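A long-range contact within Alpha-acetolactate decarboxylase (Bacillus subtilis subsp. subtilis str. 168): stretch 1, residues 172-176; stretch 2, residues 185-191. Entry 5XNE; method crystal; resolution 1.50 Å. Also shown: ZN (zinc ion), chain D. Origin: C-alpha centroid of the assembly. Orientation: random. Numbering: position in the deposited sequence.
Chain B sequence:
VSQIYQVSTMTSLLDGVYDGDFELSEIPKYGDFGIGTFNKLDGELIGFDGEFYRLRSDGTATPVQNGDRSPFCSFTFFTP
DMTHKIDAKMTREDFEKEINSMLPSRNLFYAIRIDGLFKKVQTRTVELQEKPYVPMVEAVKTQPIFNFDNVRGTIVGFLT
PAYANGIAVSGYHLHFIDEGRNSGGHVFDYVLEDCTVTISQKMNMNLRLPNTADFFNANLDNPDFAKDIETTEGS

Stretch 1 172-176: YHLHF
Stretch 2 185-191: GHVFDYV

How does Gly185 begin the pairing with stretch 1? Residues 172-176 form an extended strand, phi -82° to -137° and psi 111° to 167°, and the start of stretch 2, Gly185 and His186, pairs antiparallel with Phe176 and His175. Gly185 and Phe176 are a hydrogen-bonded pair, CA to CA 5.3 Å. Two bonds close the ring: Phe176 N donates to Gly185 O at 2.8 Å, and Gly185 N donates to Phe176 O at 2.9 Å. Gly185 O also lies 3.2 Å from His175 CA, a CA-H...O contact. The backbone of Gly185 sits at phi 136°, psi -158°, where a CB would be jammed against the carbonyl oxygen of the preceding residue, so the conformation itself calls for glycine.

What does His186 add one step further on? It faces His175 in a non-hydrogen-bonded antiparallel pair, CA to CA 4.4 Å, and both side chains leave on the same face of the sheet. There they meet a zinc ion, ZN, bound by His186 ND1 at 2.3 Å and by His173 NE2 and His175 NE2 at 2.2 Å each; three waters complete six ligands. His186 ND1 stands 3.4 Å from His173 NE2 and 3.4 Å from His175 NE2, but these are neighbours through the metal, not hydrogen-bond partners. The rings meet rim to rim, at 56° for His173 and His186 and 69° for His175 and His186. His186 takes chi1 t with chi2 100°, His173 chi1 t with chi2 -175°, and His175 chi1 m with chi2 -171°. His186 is at phi -78°, psi 126°, where the chain turns a corner.

How does Val187 bond to stretch 1 after that corner? At phi -83°, psi 127°, Val187 N donates to Leu174 O at 2.9 Å, with an angle of 161°. Water 1 extends the link, donating to Val187 O and accepting from Leu174 N, with its oxygen 2.9 Å from each. The Val187 side chain, chi1 t, points toward stretch 1: its CG2 lies 3.6 Å from Phe176 CB, and its CB is 4.2 Å from Leu174 CB. Phe176 has chi1 t and chi2 75°, and the end of its side chain leads away from stretch 2.

Why does contact resume only at Tyr190? At Phe188, phi -95° and psi -37°, the chain turns a second corner, and the CA-to-CB bond points away from stretch 1; Asp189 is out of reach. Tyr190, extended at phi -165°, psi 156° with chi1 p and chi2 -84°, points back toward stretch 1. Leu174 CD1, on a side chain with chi1 m and chi2 t, lies 3.9 Å from Tyr190 CE1, an apolar contact, and 3.6 Å from Tyr190 OH.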

# COMPACT_ATOMS: atom_id res chain seq x y z
N TYR B 172 -4.75 1.03 -15.11
CA TYR B 172 -5.36 -0.23 -15.51
C TYR B 172 -4.34 -1.34 -15.62
O TYR B 172 -3.27 -1.17 -16.22
CB TYR B 172 -6.07 -0.10 -16.87
CG TYR B 172 -7.28 0.81 -16.86
CD1 TYR B 172 -8.54 0.31 -16.54
CD2 TYR B 172 -7.17 2.15 -17.20
CE1 TYR B 172 -9.65 1.14 -16.54
CE2 TYR B 172 -8.27 2.99 -17.20
CZ TYR B 172 -9.51 2.47 -16.88
OH TYR B 172 -10.60 3.31 -16.89
N HIS B 173 -4.67 -2.48 -15.04
CA HIS B 173 -3.87 -3.68 -15.21
C HIS B 173 -4.86 -4.80 -15.56
O HIS B 173 -5.66 -5.20 -14.73
CB HIS B 173 -3.07 -3.99 -13.94
CG HIS B 173 -2.20 -5.20 -14.04
ND1 HIS B 173 -1.49 -5.68 -12.97
CD2 HIS B 173 -1.93 -6.02 -15.08
CE1 HIS B 173 -0.80 -6.75 -13.34
NE2 HIS B 173 -1.06 -6.99 -14.62
N LEU B 174 -4.80 -5.26 -16.80
CA LEU B 174 -5.84 -6.13 -17.35
C LEU B 174 -5.25 -7.37 -17.99
O LEU B 174 -4.22 -7.29 -18.68
CB LEU B 174 -6.68 -5.37 -18.39
CG LEU B 174 -7.25 -4.02 -17.94
CD1 LEU B 174 -7.81 -3.28 -19.16
CD2 LEU B 174 -8.31 -4.20 -16.88
N HIS B 175 -5.91 -8.51 -17.77
CA HIS B 175 -5.59 -9.74 -18.47
C HIS B 175 -6.78 -10.16 -19.33
O HIS B 175 -7.87 -9.63 -19.17
CB HIS B 175 -5.22 -10.85 -17.48
CG HIS B 175 -3.87 -10.67 -16.83
ND1 HIS B 175 -3.29 -11.64 -16.06
CD2 HIS B 175 -3.01 -9.62 -16.84
CE1 HIS B 175 -2.11 -11.21 -15.62
NE2 HIS B 175 -1.92 -9.99 -16.08
N PHE B 176 -6.56 -11.11 -20.24
CA PHE B 176 -7.60 -11.56 -21.16
C PHE B 176 -7.60 -13.08 -21.29
O PHE B 176 -6.54 -13.70 -21.29
CB PHE B 176 -7.38 -10.92 -22.54
CG PHE B 176 -8.22 -11.52 -23.64
CD1 PHE B 176 -9.57 -11.23 -23.73
CD2 PHE B 176 -7.65 -12.36 -24.58
CE1 PHE B 176 -10.35 -11.79 -24.76
CE2 PHE B 176 -8.42 -12.93 -25.60
CZ PHE B 176 -9.76 -12.64 -25.69
N GLY B 185 -3.77 -13.67 -22.05
CA GLY B 185 -2.58 -13.25 -21.34
C GLY B 185 -2.71 -11.86 -20.77
O GLY B 185 -3.81 -11.37 -20.51
N HIS B 186 -1.56 -11.24 -20.52
CA HIS B 186 -1.49 -9.88 -20.01
C HIS B 186 -1.75 -8.92 -21.17
O HIS B 186 -1.09 -8.99 -22.19
CB HIS B 186 -0.11 -9.62 -19.38
CG HIS B 186 0.14 -8.18 -19.04
ND1 HIS B 186 0.01 -7.69 -17.75
CD2 HIS B 186 0.55 -7.15 -19.80
CE1 HIS B 186 0.30 -6.40 -17.75
NE2 HIS B 186 0.63 -6.04 -18.98
N VAL B 187 -2.71 -8.02 -21.00
CA VAL B 187 -3.15 -7.15 -22.09
C VAL B 187 -2.27 -5.92 -22.28
O VAL B 187 -2.03 -5.16 -21.33
CB VAL B 187 -4.60 -6.70 -21.84
CG1 VAL B 187 -5.05 -5.66 -22.88
CG2 VAL B 187 -5.52 -7.91 -21.86
N PHE B 188 -1.79 -5.71 -23.51
CA PHE B 188 -1.07 -4.50 -23.92
C PHE B 188 -2.01 -3.47 -24.56
O PHE B 188 -1.84 -2.26 -24.39
CB PHE B 188 0.04 -4.81 -24.93
CG PHE B 188 1.27 -5.43 -24.33
CD1 PHE B 188 1.69 -5.11 -23.05
CD2 PHE B 188 2.02 -6.33 -25.08
CE1 PHE B 188 2.84 -5.68 -22.52
CE2 PHE B 188 3.17 -6.91 -24.55
CZ PHE B 188 3.58 -6.58 -23.27
N ASP B 189 -2.97 -3.96 -25.34
CA ASP B 189 -3.83 -3.09 -26.13
C ASP B 189 -5.08 -3.86 -26.54
O ASP B 189 -5.08 -5.10 -26.52
CB ASP B 189 -3.08 -2.57 -27.37
CG ASP B 189 -3.81 -1.43 -28.07
OD1 ASP B 189 -4.59 -0.71 -27.40
OD2 ASP B 189 -3.60 -1.26 -29.28
N TYR B 190 -6.14 -3.14 -26.88
CA TYR B 190 -7.36 -3.79 -27.31
C TYR B 190 -8.31 -2.81 -27.98
O TYR B 190 -8.25 -1.61 -27.75
CB TYR B 190 -8.06 -4.46 -26.13
CG TYR B 190 -8.33 -3.54 -24.97
CD1 TYR B 190 -7.36 -3.30 -24.01
CD2 TYR B 190 -9.57 -2.93 -24.81
CE1 TYR B 190 -7.60 -2.47 -22.94
CE2 TYR B 190 -9.82 -2.09 -23.74
CZ TYR B 190 -8.83 -1.87 -22.80
OH TYR B 190 -9.07 -1.04 -21.74
N VAL B 191 -9.18 -3.34 -28.84
CA VAL B 191 -10.27 -2.58 -29.42
C VAL B 191 -11.55 -3.37 -29.21
O VAL B 191 -11.63 -4.53 -29.60
CB VAL B 191 -10.07 -2.30 -30.92
CG1 VAL B 191 -11.28 -1.56 -31.48
CG2 VAL B 191 -8.80 -1.50 -31.14
ZN ZN D . -0.12 -8.72 -15.70
O HOH W 1 -2.81 -4.28 -18.69
O HOH W 2 1.98 -8.05 -14.98
O HOH W 3 0.32 -9.74 -13.76
O HOH W 4 1.44 -10.29 -16.30